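Local coordinates for putative cathepsin d (Ixodes ricinus, PDB 5N7Q), which probably cleaves peptide bonds as an aspartic endopeptidase of the pepsin-like A1 family and is held here in complex with the inhibitor pepstatin A, at residues T50-Y53 against C54-H58; V92-G96 against S97-S101; D316-L319 against G320-T324; I325-R328 against D329-R332; L10-L13 against L14-V17. One frame throughout, in Å; residues are numbered along the deposited sequence. Where two conformers were deposited one is given.

Contact 1 of 5, residues T50-Y53 against C54-H58; sequences TTKY and CLHHH
Thr50 meets Leu55 through its backbone: the carbonyl O lies 3.7 Å from Leu55 CD1, so the leucine lies against the approach to the short helix 52-55. Thr51 is the N-cap of that helix. Its hydroxyl sits between the backbone N and the carbonyl carbon (chi1 62°), and from there Thr51 OG1 accepts from Cys54 N at 3.1 Å in a nearly straight capping bond, while the carbonyl of Thr51 takes Leu55 N in a bond of the helical i to i+4 kind. Lys52 O is met by the imidazole of His56, whose ND1 donates over 2.9 Å with the oxygen in the plane of the ring; the backbone N of His56 adds a weak bond. At Tyr53 the carbonyl O is gripped twice, from opposite faces of its plane, by His56 N and by His57 ND1, the latter at 2.8 Å and 167°. The same imidazole carries Tyr53 CE1 over one face, 3.4 Å from His57 CE1; the rings are inclined by 37°, an oblique aromatic pair. On its other flank Tyr53 CD2 touches Cys54 SG at 3.7 Å, a sulfur-aromatic contact. A disulfide joins Cys54 to Cys49, tying the helix to the chain just before it, and His57 NE2 is hydrogen-bonded to Ala119 O. Tyr53 and His57 both lean on Pro45 of strand 42-45, which Tyr53 also meets at Trp43.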
loop_
_atom_site.group_PDB
_atom_site.type_symbol
_atom_site.label_atom_id
_atom_site.label_comp_id
_atom_site.label_asym_id
_atom_site.label_seq_id
_atom_site.Cartn_x
_atom_site.Cartn_y
_atom_site.Cartn_z
ATOM N N THR A 50 -3.682 16.548 -21.669
ATOM C CA THR A 50 -2.627 17.569 -21.835
ATOM C C THR A 50 -2.593 18.557 -20.662
ATOM O O THR A 50 -2.102 19.675 -20.809
ATOM C CB THR A 50 -2.831 18.343 -23.154
ATOM O OG1 THR A 50 -4.127 18.973 -23.128
ATOM C CG2 THR A 50 -2.717 17.389 -24.348
ATOM N N THR A 51 -3.100 18.145 -19.499
ATOM C CA THR A 51 -3.012 18.946 -18.282
ATOM C C THR A 51 -1.555 19.030 -17.815
ATOM O O THR A 51 -0.698 18.235 -18.239
ATOM C CB THR A 51 -3.829 18.334 -17.132
ATOM O OG1 THR A 51 -3.304 17.034 -16.807
ATOM C CG2 THR A 51 -5.316 18.210 -17.465
ATOM N N LYS A 52 -1.297 19.964 -16.905
ATOM C CA LYS A 52 0.028 20.083 -16.284
ATOM C C LYS A 52 0.461 18.728 -15.706
ATOM O O LYS A 52 1.606 18.286 -15.888
ATOM C CB LYS A 52 -0.010 21.161 -15.199
ATOM C CG LYS A 52 1.321 21.433 -14.517
ATOM C CD LYS A 52 1.272 22.707 -13.679
ATOM C CE LYS A 52 0.558 22.498 -12.361
ATOM N NZ LYS A 52 0.606 23.720 -11.495
ATOM N N TYR A 53 -0.475 18.064 -15.029
ATOM C CA TYR A 53 -0.205 16.755 -14.441
ATOM C C TYR A 53 0.271 15.769 -15.501
ATOM O O TYR A 53 1.333 15.135 -15.381
ATOM C CB TYR A 53 -1.462 16.220 -13.749
ATOM C CG TYR A 53 -1.344 14.756 -13.405
ATOM C CD1 TYR A 53 -0.513 14.309 -12.374
ATOM C CD2 TYR A 53 -2.027 13.793 -14.137
ATOM C CE1 TYR A 53 -0.385 12.956 -12.093
ATOM C CE2 TYR A 53 -1.897 12.448 -13.858
ATOM C CZ TYR A 53 -1.089 12.019 -12.835
ATOM O OH TYR A 53 -1.002 10.671 -12.581
ATOM N N CYS A 54 -0.489 15.661 -16.576
ATOM C CA CYS A 54 -0.177 14.662 -17.601
ATOM C C CYS A 54 1.124 14.983 -18.323
ATOM O O CYS A 54 1.924 14.084 -18.588
ATOM C CB CYS A 54 -1.335 14.507 -18.575
ATOM S SG CYS A 54 -2.767 13.784 -17.763
ATOM N N LEU A 55 1.383 16.266 -18.561
ATOM C CA LEU A 55 2.597 16.645 -19.290
ATOM C C LEU A 55 3.873 16.451 -18.498
ATOM O O LEU A 55 4.957 16.401 -19.096
ATOM C CB LEU A 55 2.481 18.069 -19.815
ATOM C CG LEU A 55 1.421 18.237 -20.915
ATOM C CD1 LEU A 55 1.529 19.651 -21.444
ATOM C CD2 LEU A 55 1.513 17.234 -22.068
ATOM N N HIS A 56 3.747 16.300 -17.174
ATOM C CA HIS A 56 4.901 16.021 -16.312
ATOM C C HIS A 56 4.932 14.608 -15.764
ATOM O O HIS A 56 5.629 14.333 -14.786
ATOM C CB HIS A 56 4.975 17.061 -15.205
ATOM C CG HIS A 56 5.285 18.414 -15.732
ATOM N ND1 HIS A 56 4.307 19.307 -16.094
ATOM C CD2 HIS A 56 6.467 18.985 -16.065
ATOM C CE1 HIS A 56 4.874 20.391 -16.595
ATOM N NE2 HIS A 56 6.180 20.216 -16.588
ATOM N N HIS A 57 4.200 13.701 -16.408
ATOM C CA HIS A 57 4.264 12.278 -16.088
ATOM C C HIS A 57 4.375 11.489 -17.366
ATOM O O HIS A 57 4.208 12.056 -18.465
ATOM C CB HIS A 57 3.053 11.846 -15.247
ATOM C CG HIS A 57 3.119 12.342 -13.842
ATOM N ND1 HIS A 57 2.665 13.588 -13.463
ATOM C CD2 HIS A 57 3.664 11.786 -12.733
ATOM C CE1 HIS A 57 2.901 13.761 -12.177
ATOM N NE2 HIS A 57 3.525 12.691 -11.718
ATOM N N HIS A 58 4.726 10.211 -17.267
ATOM C CA HIS A 58 4.704 9.344 -18.445
ATOM C C HIS A 58 3.269 9.019 -18.844
ATOM O O HIS A 58 2.418 8.729 -17.997
ATOM C CB HIS A 58 5.534 8.093 -18.236
ATOM C CG HIS A 58 6.912 8.385 -17.752
ATOM N ND1 HIS A 58 7.324 8.052 -16.481
ATOM C CD2 HIS A 58 7.935 9.063 -18.317
ATOM C CE1 HIS A 58 8.561 8.478 -16.298
ATOM N NE2 HIS A 58 8.956 9.091 -17.400
#

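Contact 2 of 5, residues V92-G96 against S97-S101; sequences VCRIG and SAKVS
Arg94 and Lys99 lie across from each other as a non-hydrogen-bonded antiparallel pair, and their side chains cross obliquely above the strands. Arg94 runs extended from CG to NE, whereas Lys99 is bent at chi2 (-89°), which lays its CD 3.5 Å from Arg94 CD; a further bend at chi4 turns the ammonium. It comes in at the guanidinium edge, with Lys99 NZ 3.3 Å from Arg94 NE; both atoms are donors and both groups positively charged, so this is an approach of like charges and not a hydrogen bond. Arg94 NH1 finds its acceptors outside, at Gly25 O and Ser23 OG. The two strands form a beta hairpin closed by a type II' turn from Ile95 to Ala98, with Gly96 at positive phi (53°). Ala98 N donates to Ile95 O at 2.8 Å, while Cys93 and Val100 exchange two bonds, Cys93 N to Val100 O being the straighter (170°). A water donates to Gly96 O and, weakly, to Ala98 O. The other face carries Cys93, Ile95, Ala98 and Val100. There Cys93 CB lies 4.3 Å from Val100 CB, and Val100 CG2, anti to its own carbonyl carbon, rests 3.4 Å from Cys93 O. Ile95, Ala98 and Val100 turn this face to helix 140-146.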
loop_
_atom_site.group_PDB
_atom_site.type_symbol
_atom_site.label_atom_id
_atom_site.label_comp_id
_atom_site.label_asym_id
_atom_site.label_seq_id
_atom_site.Cartn_x
_atom_site.Cartn_y
_atom_site.Cartn_z
ATOM N N VAL A 92 -1.152 -5.286 -23.350
ATOM C CA VAL A 92 -0.155 -6.095 -22.653
ATOM C C VAL A 92 0.451 -5.285 -21.507
ATOM O O VAL A 92 0.788 -4.129 -21.702
ATOM C CB VAL A 92 0.971 -6.505 -23.632
ATOM C CG1 VAL A 92 2.122 -7.195 -22.896
ATOM C CG2 VAL A 92 0.428 -7.412 -24.735
ATOM N N CYS A 93 0.608 -5.905 -20.330
ATOM C CA CYS A 93 1.247 -5.296 -19.147
ATOM C C CYS A 93 2.404 -6.198 -18.728
ATOM O O CYS A 93 2.227 -7.415 -18.611
ATOM C CB CYS A 93 0.250 -5.193 -17.992
ATOM S SG CYS A 93 0.938 -4.534 -16.440
ATOM N N ARG A 94 3.586 -5.613 -18.572
ATOM C CA ARG A 94 4.779 -6.365 -18.183
ATOM C C ARG A 94 5.286 -5.947 -16.822
ATOM O O ARG A 94 5.463 -4.761 -16.542
ATOM C CB ARG A 94 5.908 -6.169 -19.202
ATOM C CG ARG A 94 5.520 -6.616 -20.587
ATOM C CD ARG A 94 6.669 -6.460 -21.558
ATOM N NE ARG A 94 6.208 -6.561 -22.929
ATOM C CZ ARG A 94 5.509 -5.619 -23.567
ATOM N NH1 ARG A 94 5.168 -4.461 -22.973
ATOM N NH2 ARG A 94 5.168 -5.825 -24.837
ATOM N N ILE A 95 5.560 -6.968 -16.012
ATOM C CA ILE A 95 6.211 -6.849 -14.712
ATOM C C ILE A 95 7.393 -7.818 -14.724
ATOM O O ILE A 95 7.206 -9.027 -14.852
ATOM C CB ILE A 95 5.275 -7.238 -13.562
ATOM C CG1 ILE A 95 4.084 -6.276 -13.495
ATOM C CG2 ILE A 95 6.053 -7.306 -12.249
ATOM C CD1 ILE A 95 2.989 -6.726 -12.546
ATOM N N GLY A 96 8.604 -7.277 -14.703
ATOM C CA GLY A 96 9.797 -8.090 -14.915
ATOM C C GLY A 96 9.650 -8.876 -16.211
ATOM O O GLY A 96 9.305 -8.286 -17.247
ATOM N N SER A 97 9.872 -10.184 -16.156
ATOM C CA SER A 97 9.745 -11.041 -17.336
ATOM C C SER A 97 8.328 -11.587 -17.532
ATOM O O SER A 97 8.085 -12.364 -18.462
ATOM C CB SER A 97 10.771 -12.189 -17.268
ATOM O OG SER A 97 10.419 -13.093 -16.246
ATOM N N ALA A 98 7.376 -11.177 -16.695
ATOM C CA ALA A 98 5.990 -11.593 -16.859
ATOM C C ALA A 98 5.335 -10.739 -17.937
ATOM O O ALA A 98 5.426 -9.524 -17.873
ATOM C CB ALA A 98 5.211 -11.463 -15.564
ATOM N N LYS A 99 4.679 -11.400 -18.877
ATOM C CA LYS A 99 3.920 -10.745 -19.955
ATOM C C LYS A 99 2.455 -11.058 -19.747
ATOM O O LYS A 99 2.007 -12.176 -20.003
ATOM C CB LYS A 99 4.347 -11.258 -21.327
ATOM C CG LYS A 99 5.835 -11.222 -21.580
ATOM C CD LYS A 99 6.304 -9.917 -22.182
ATOM C CE LYS A 99 7.734 -10.032 -22.694
ATOM N NZ LYS A 99 7.966 -9.203 -23.908
ATOM N N VAL A 100 1.720 -10.070 -19.285
ATOM C CA VAL A 100 0.328 -10.255 -18.889
ATOM C C VAL A 100 -0.510 -9.726 -20.037
ATOM O O VAL A 100 -0.690 -8.518 -20.187
ATOM C CB VAL A 100 -0.009 -9.491 -17.589
ATOM C CG1 VAL A 100 -1.432 -9.836 -17.138
ATOM C CG2 VAL A 100 1.022 -9.802 -16.511
ATOM N N SER A 101 -0.996 -10.644 -20.859
ATOM C CA SER A 101 -1.840 -10.290 -22.008
ATOM C C SER A 101 -3.235 -9.757 -21.633
ATOM O O SER A 101 -3.822 -10.122 -20.593
ATOM C CB SER A 101 -1.997 -11.495 -22.943
ATOM O OG SER A 101 -0.737 -11.888 -23.485
HETATM O O HOH W 1 8.000 -8.908 -19.512
#

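Contact 3 of 5, residues D316-L319 against G320-T324; sequences DVFL and GPYYT
The Phe318 ring receives Tyr322 CD2 over the centre of one face, 3.9 Å above its plane, and the closest carbon there is Phe318 CZ. The ring planes differ by 37°, so the pair is oblique. The anti placement of the phenylalanine CG relative to its backbone N (chi1 -167°) sets the ring where its face meets Tyr322 CD2. Beside it, Leu319 CD2 reaches Thr324 OG1 at 3.2 Å, and this hydroxyl donates to Tyr322 O from above the carbonyl plane, 41° out of it. Backbone bonds fix these groups: Tyr322 N donates a hydrogen bond to Phe318 O at 3.2 Å, and Gly320 N to Asp316 O at 3.0 Å. Pro321 CD rests 3.1 Å from Val317 O, against the last turn of the helix. Leu319 O and Tyr322 O, both acceptors, stand only 2.9 Å apart; a water donates to Leu319 O and to Gly320 O, while Tyr322 O has the Thr324 hydroxyl. Farther out, Tyr322 OH bonds to Ser280 O, Phe279 meets the Tyr322 ring edge-to-face, and Phe335 does the same to Phe318. The turn thus carries the chain from helix 316-319 into strand 322-327, close to the predicted catalytic Asp227, with strands 277-281, 155-160 and 332-337 packed round it.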
loop_
_atom_site.group_PDB
_atom_site.type_symbol
_atom_site.label_atom_id
_atom_site.label_comp_id
_atom_site.label_asym_id
_atom_site.label_seq_id
_atom_site.Cartn_x
_atom_site.Cartn_y
_atom_site.Cartn_z
ATOM N N ASP A 316 2.526 1.171 5.502
ATOM C CA ASP A 316 3.956 0.925 5.379
ATOM C C ASP A 316 4.680 0.956 6.731
ATOM O O ASP A 316 5.681 0.275 6.927
ATOM C CB ASP A 316 4.613 1.922 4.423
ATOM C CG ASP A 316 3.996 1.937 3.028
ATOM O OD1 ASP A 316 3.420 0.886 2.610
ATOM O OD2 ASP A 316 4.101 2.997 2.339
ATOM N N VAL A 317 4.178 1.737 7.682
ATOM C CA VAL A 317 4.751 1.712 9.045
ATOM C C VAL A 317 4.811 0.292 9.625
ATOM O O VAL A 317 5.785 -0.078 10.289
ATOM C CB VAL A 317 3.957 2.661 9.975
ATOM C CG1 VAL A 317 4.143 2.297 11.435
ATOM C CG2 VAL A 317 4.348 4.089 9.690
ATOM N N PHE A 318 3.769 -0.508 9.363
ATOM C CA PHE A 318 3.701 -1.919 9.797
ATOM C C PHE A 318 4.347 -2.882 8.818
ATOM O O PHE A 318 5.070 -3.812 9.223
ATOM C CB PHE A 318 2.230 -2.350 10.033
ATOM C CG PHE A 318 2.070 -3.650 10.751
ATOM C CD1 PHE A 318 2.095 -3.697 12.136
ATOM C CD2 PHE A 318 1.906 -4.834 10.060
ATOM C CE1 PHE A 318 1.949 -4.888 12.806
ATOM C CE2 PHE A 318 1.787 -6.037 10.734
ATOM C CZ PHE A 318 1.782 -6.074 12.089
ATOM N N LEU A 319 4.115 -2.655 7.531
ATOM C CA LEU A 319 4.501 -3.616 6.501
ATOM C C LEU A 319 5.987 -3.547 6.172
ATOM O O LEU A 319 6.503 -4.416 5.478
ATOM C CB LEU A 319 3.642 -3.368 5.233
ATOM C CG LEU A 319 2.125 -3.516 5.410
ATOM C CD1 LEU A 319 1.424 -3.024 4.139
ATOM C CD2 LEU A 319 1.743 -4.935 5.754
ATOM N N GLY A 320 6.689 -2.546 6.674
ATOM C CA GLY A 320 8.157 -2.527 6.632
ATOM C C GLY A 320 8.819 -3.487 7.601
ATOM O O GLY A 320 9.620 -4.341 7.204
ATOM N N PRO A 321 8.526 -3.350 8.905
ATOM C CA PRO A 321 9.172 -4.267 9.877
ATOM C C PRO A 321 8.646 -5.708 9.797
ATOM O O PRO A 321 9.301 -6.624 10.305
ATOM C CB PRO A 321 8.881 -3.610 11.254
ATOM C CG PRO A 321 7.784 -2.647 11.002
ATOM C CD PRO A 321 7.933 -2.181 9.583
ATOM N N TYR A 322 7.481 -5.887 9.173
ATOM C CA TYR A 322 6.894 -7.218 8.988
ATOM C C TYR A 322 6.708 -7.516 7.510
ATOM O O TYR A 322 5.866 -6.932 6.845
ATOM C CB TYR A 322 5.614 -7.356 9.818
ATOM C CG TYR A 322 5.968 -7.163 11.291
ATOM C CD1 TYR A 322 6.713 -8.116 11.958
ATOM C CD2 TYR A 322 5.703 -5.980 11.965
ATOM C CE1 TYR A 322 7.136 -7.929 13.251
ATOM C CE2 TYR A 322 6.116 -5.780 13.261
ATOM C CZ TYR A 322 6.856 -6.755 13.892
ATOM O OH TYR A 322 7.255 -6.559 15.206
ATOM N N TYR A 323 7.564 -8.391 6.991
ATOM C CA TYR A 323 7.430 -8.953 5.652
ATOM C C TYR A 323 6.053 -9.627 5.527
ATOM O O TYR A 323 5.619 -10.310 6.456
ATOM C CB TYR A 323 8.525 -9.979 5.468
ATOM C CG TYR A 323 8.678 -10.568 4.089
ATOM C CD1 TYR A 323 8.990 -9.756 2.990
ATOM C CD2 TYR A 323 8.566 -11.926 3.870
ATOM C CE1 TYR A 323 9.156 -10.283 1.727
ATOM C CE2 TYR A 323 8.728 -12.464 2.611
ATOM C CZ TYR A 323 9.045 -11.661 1.536
ATOM O OH TYR A 323 9.232 -12.202 0.293
ATOM N N THR A 324 5.360 -9.391 4.409
ATOM C CA THR A 324 3.961 -9.744 4.331
ATOM C C THR A 324 3.719 -10.571 3.094
ATOM O O THR A 324 4.159 -10.239 2.000
ATOM C CB THR A 324 3.057 -8.527 4.334
ATOM O OG1 THR A 324 3.345 -7.737 5.498
ATOM C CG2 THR A 324 1.609 -8.900 4.413
HETATM O O HOH W 2 8.930 -5.551 4.701
#

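Contact 4 of 5, residues I325-R328 against D329-R332; sequences IFDR and DQDR
Asp327 OD2 is gripped by Arg332 and by two waters. Arg332 NE donates to it at 2.9 Å with an N-H...O angle of 168°, forming a salt bridge, and NH2 of the same arginine adds a weak bond. Asp327 OD2 lies near the guanidinium plane, at its edge, while NE meets that oxygen from above the carboxylate plane; the two planes are 73° apart. One water links Asp327 OD2 to Arg332 NH2, the other links it to Gln330 NE2. The second oxygen, Asp327 OD1, accepts from Gln330 N at 2.9 Å and, weakly, from Asp329 N; with CG anti to the backbone N (chi1 179°), the carboxylate reaches over the turn that follows. The backbones exchange two bonds, Asp327 N to Arg332 O at 3.0 Å and Arg332 N to Asp327 O at 3.1 Å. Asp331, at positive phi, joins Arg332 in facing Asp327, a G1 beta bulge. A third water joins Arg328 O, Arg328 NE and Asp331 OD1; beyond it Arg328 forms a salt bridge with Asp142, and Asp331 OD1 bonds to Tyr129 OH. The hairpin turn links strand 322-327 to strand 332-337. Strand 155-160 pairs with the first of these, and Arg328 leans on helix 140-146.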
loop_
_atom_site.group_PDB
_atom_site.type_symbol
_atom_site.label_atom_id
_atom_site.label_comp_id
_atom_site.label_asym_id
_atom_site.label_seq_id
_atom_site.Cartn_x
_atom_site.Cartn_y
_atom_site.Cartn_z
ATOM N N ILE A 325 3.002 -11.661 3.302
ATOM C CA ILE A 325 2.622 -12.629 2.273
ATOM C C ILE A 325 1.121 -12.490 2.034
ATOM O O ILE A 325 0.325 -12.625 2.958
ATOM C CB ILE A 325 2.914 -14.077 2.704
ATOM C CG1 ILE A 325 4.425 -14.328 2.932
ATOM C CG2 ILE A 325 2.458 -15.035 1.622
ATOM C CD1 ILE A 325 4.977 -13.780 4.232
ATOM N N PHE A 326 0.746 -12.225 0.779
ATOM C CA PHE A 326 -0.641 -12.075 0.349
ATOM C C PHE A 326 -0.966 -13.339 -0.473
ATOM O O PHE A 326 -0.489 -13.496 -1.595
ATOM C CB PHE A 326 -0.789 -10.814 -0.488
ATOM C CG PHE A 326 -0.508 -9.547 0.256
ATOM C CD1 PHE A 326 0.808 -9.070 0.386
ATOM C CD2 PHE A 326 -1.550 -8.817 0.788
ATOM C CE1 PHE A 326 1.051 -7.889 1.087
ATOM C CE2 PHE A 326 -1.306 -7.640 1.485
ATOM C CZ PHE A 326 -0.003 -7.171 1.612
ATOM N N ASP A 327 -1.766 -14.233 0.105
ATOM C CA ASP A 327 -1.970 -15.588 -0.429
ATOM C C ASP A 327 -3.385 -15.748 -0.967
ATOM O O ASP A 327 -4.343 -15.823 -0.189
ATOM C CB ASP A 327 -1.650 -16.578 0.706
ATOM C CG ASP A 327 -1.819 -18.044 0.338
ATOM O OD1 ASP A 327 -2.513 -18.349 -0.649
ATOM O OD2 ASP A 327 -1.218 -18.868 1.098
ATOM N N ARG A 328 -3.496 -15.836 -2.292
ATOM C CA ARG A 328 -4.790 -15.995 -2.953
ATOM C C ARG A 328 -5.175 -17.458 -3.072
ATOM O O ARG A 328 -6.345 -17.752 -3.317
ATOM C CB ARG A 328 -4.813 -15.350 -4.363
ATOM C CG ARG A 328 -4.806 -13.829 -4.302
ATOM C CD ARG A 328 -6.151 -13.239 -3.856
ATOM N NE ARG A 328 -7.204 -13.606 -4.806
ATOM C CZ ARG A 328 -7.500 -12.935 -5.917
ATOM N NH1 ARG A 328 -6.830 -11.837 -6.236
ATOM N NH2 ARG A 328 -8.433 -13.395 -6.753
ATOM N N ASP A 329 -4.251 -18.400 -2.871
ATOM C CA ASP A 329 -4.638 -19.833 -2.893
ATOM C C ASP A 329 -5.472 -20.197 -1.669
ATOM O O ASP A 329 -6.416 -20.983 -1.744
ATOM C CB ASP A 329 -3.397 -20.714 -2.944
ATOM C CG ASP A 329 -2.789 -20.753 -4.336
ATOM O OD1 ASP A 329 -3.582 -20.813 -5.311
ATOM O OD2 ASP A 329 -1.543 -20.737 -4.427
ATOM N N GLN A 330 -5.133 -19.601 -0.532
ATOM C CA GLN A 330 -5.812 -19.917 0.729
ATOM C C GLN A 330 -6.542 -18.727 1.365
ATOM O O GLN A 330 -7.144 -18.889 2.425
ATOM C CB GLN A 330 -4.842 -20.504 1.740
ATOM C CG GLN A 330 -4.171 -21.772 1.252
ATOM C CD GLN A 330 -3.504 -22.531 2.366
ATOM O OE1 GLN A 330 -4.139 -22.856 3.378
ATOM N NE2 GLN A 330 -2.235 -22.842 2.191
ATOM N N ASP A 331 -6.554 -17.574 0.694
ATOM C CA ASP A 331 -7.187 -16.353 1.202
ATOM C C ASP A 331 -6.717 -16.048 2.638
ATOM O O ASP A 331 -7.483 -16.076 3.598
ATOM C CB ASP A 331 -8.725 -16.475 1.137
ATOM C CG ASP A 331 -9.261 -16.336 -0.292
ATOM O OD1 ASP A 331 -8.684 -15.565 -1.097
ATOM O OD2 ASP A 331 -10.254 -17.018 -0.654
ATOM N N ARG A 332 -5.420 -15.844 2.757
ATOM C CA ARG A 332 -4.812 -15.557 4.058
ATOM C C ARG A 332 -3.656 -14.574 3.854
ATOM O O ARG A 332 -3.156 -14.366 2.744
ATOM C CB ARG A 332 -4.355 -16.850 4.728
ATOM C CG ARG A 332 -3.228 -17.567 4.009
ATOM C CD ARG A 332 -2.914 -18.917 4.594
ATOM N NE ARG A 332 -1.796 -19.513 3.863
ATOM C CZ ARG A 332 -1.012 -20.484 4.315
ATOM N NH1 ARG A 332 -1.231 -21.040 5.501
ATOM N NH2 ARG A 332 -0.043 -20.935 3.534
HETATM O O HOH W 3 1.483 -18.877 1.635
HETATM O O HOH W 4 -0.901 -21.346 0.039
HETATM O O HOH W 5 -8.444 -16.014 -3.737
#

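Contact 5 of 5, residues L10-L13 against L14-V17; sequences LVNL and LDVV. Unlike the reference sequence in segment 14-17: Val17 (reference Glu).
Asn12 and Asp15 are joined by two bonds that use both ends of the asparagine amide. Asn12 OD1 accepts from Asp15 N at 2.8 Å, the donor lying in the carbonyl plane on a lone pair, though the N-H...O angle is only moderate. In return Asn12 ND2 donates to Asp15 OD1 at 2.9 Å, nearly along that oxygen's C-O axis. The two bonds fix the rotation of the asparagine amide, with the carboxylate nearly coplanar with it, the planes only 2° apart. The asparagine's CG lies opposite its main-chain N (chi1 171°), which swings the amide alongside the turn to Asp15. On the backbone, Leu13 N is satisfied by Val17 O at 3.0 Å. Leu13 O takes two donors: Val16 N at 2.9 Å, and Val17 N in a longer, weak bond. Leu13 CB lies 3.9 Å from Val17 CG2, the two side chains running side by side. Leu13 CD1 lies 4.0 Å from Leu14 CG. Outward, Asp15 O accepts from Arg162 NH1, Val16 O bonds to Ser231 OG, and Val17 packs on an apolar side chain of the bound inhibitor. Leu14 and Asp15 both adopt positive phi. Val16 and Val17 both face Leu13, which makes a classic beta bulge where strand 6-13 turns back into strand 17-24, beside the substrate cleft of this pepsin-like fold.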
loop_
_atom_site.group_PDB
_atom_site.type_symbol
_atom_site.label_atom_id
_atom_site.label_comp_id
_atom_site.label_asym_id
_atom_site.label_seq_id
_atom_site.Cartn_x
_atom_site.Cartn_y
_atom_site.Cartn_z
ATOM N N LEU A 10 11.326 -2.044 -5.971
ATOM C CA LEU A 10 10.712 -0.767 -5.591
ATOM C C LEU A 10 11.730 0.304 -5.197
ATOM O O LEU A 10 12.791 0.004 -4.637
ATOM C CB LEU A 10 9.737 -0.951 -4.426
ATOM C CG LEU A 10 8.689 -2.038 -4.626
ATOM C CD1 LEU A 10 7.894 -2.237 -3.339
ATOM C CD2 LEU A 10 7.764 -1.681 -5.786
ATOM N N VAL A 11 11.364 1.549 -5.486
ATOM C CA VAL A 11 12.019 2.734 -4.953
ATOM C C VAL A 11 11.202 3.234 -3.764
ATOM O O VAL A 11 9.964 3.248 -3.794
ATOM C CB VAL A 11 12.137 3.818 -6.055
ATOM C CG1 VAL A 11 12.487 5.186 -5.478
ATOM C CG2 VAL A 11 13.153 3.383 -7.088
ATOM N N ASN A 12 11.906 3.666 -2.722
ATOM C CA ASN A 12 11.353 4.220 -1.494
ATOM C C ASN A 12 11.600 5.716 -1.483
ATOM O O ASN A 12 12.730 6.152 -1.416
ATOM C CB ASN A 12 12.061 3.565 -0.308
ATOM C CG ASN A 12 11.736 4.216 1.027
ATOM O OD1 ASN A 12 10.949 5.147 1.113
ATOM N ND2 ASN A 12 12.340 3.702 2.072
ATOM N N LEU A 13 10.539 6.500 -1.614
ATOM C CA LEU A 13 10.620 7.955 -1.459
ATOM C C LEU A 13 10.188 8.322 -0.030
ATOM O O LEU A 13 9.007 8.212 0.306
ATOM C CB LEU A 13 9.732 8.640 -2.487
ATOM C CG LEU A 13 9.713 10.164 -2.321
ATOM C CD1 LEU A 13 11.043 10.784 -2.713
ATOM C CD2 LEU A 13 8.573 10.724 -3.151
ATOM N N LEU A 14 11.174 8.727 0.789
ATOM C CA LEU A 14 10.976 9.354 2.102
ATOM C C LEU A 14 10.185 8.471 3.071
ATOM O O LEU A 14 9.569 8.989 3.984
ATOM C CB LEU A 14 10.300 10.726 1.944
ATOM C CG LEU A 14 11.088 11.787 1.149
ATOM C CD1 LEU A 14 10.177 12.960 0.853
ATOM C CD2 LEU A 14 12.319 12.270 1.862
ATOM N N ASP A 15 10.173 7.145 2.845
ATOM C CA ASP A 15 9.351 6.216 3.660
ATOM C C ASP A 15 7.847 6.474 3.518
ATOM O O ASP A 15 7.057 5.887 4.264
ATOM C CB ASP A 15 9.761 6.254 5.173
ATOM C CG ASP A 15 10.780 5.224 5.564
ATOM O OD1 ASP A 15 11.278 4.470 4.714
ATOM O OD2 ASP A 15 11.077 5.138 6.800
ATOM N N VAL A 16 7.419 7.291 2.557
ATOM C CA VAL A 16 5.979 7.599 2.419
ATOM C C VAL A 16 5.312 6.903 1.251
ATOM O O VAL A 16 4.139 6.555 1.338
ATOM C CB VAL A 16 5.650 9.101 2.394
ATOM C CG1 VAL A 16 6.090 9.731 3.683
ATOM C CG2 VAL A 16 6.256 9.833 1.225
ATOM N N VAL A 17 6.032 6.711 0.147
ATOM C CA VAL A 17 5.502 5.944 -0.980
ATOM C C VAL A 17 6.591 5.074 -1.586
ATOM O O VAL A 17 7.776 5.443 -1.610
ATOM C CB VAL A 17 4.880 6.850 -2.072
ATOM C CG1 VAL A 17 3.637 7.591 -1.581
ATOM C CG2 VAL A 17 5.871 7.864 -2.575
#

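From the N terminus, contact 5 comes first, closing the tight turn from strand 6-13 into strand 17-24. Contact 1 follows at the short helix 52-55, with about 10 Å between its nearest atoms and those of contact 5. Contact 2 closes the hairpin of strands 82-95 and 98-101. Near the C terminus contact 3 leads from helix 316-319 into strand 322-327, and contact 4 turns that strand back into strand 332-337; their segments adjoin. The five lie in series along the chain, neither nested nor crossing. Contacts 3 and 5 touch, Asp316 OD2 lying 3.7 Å from Val16 O, which brings an N-terminal turn against a C-terminal helix.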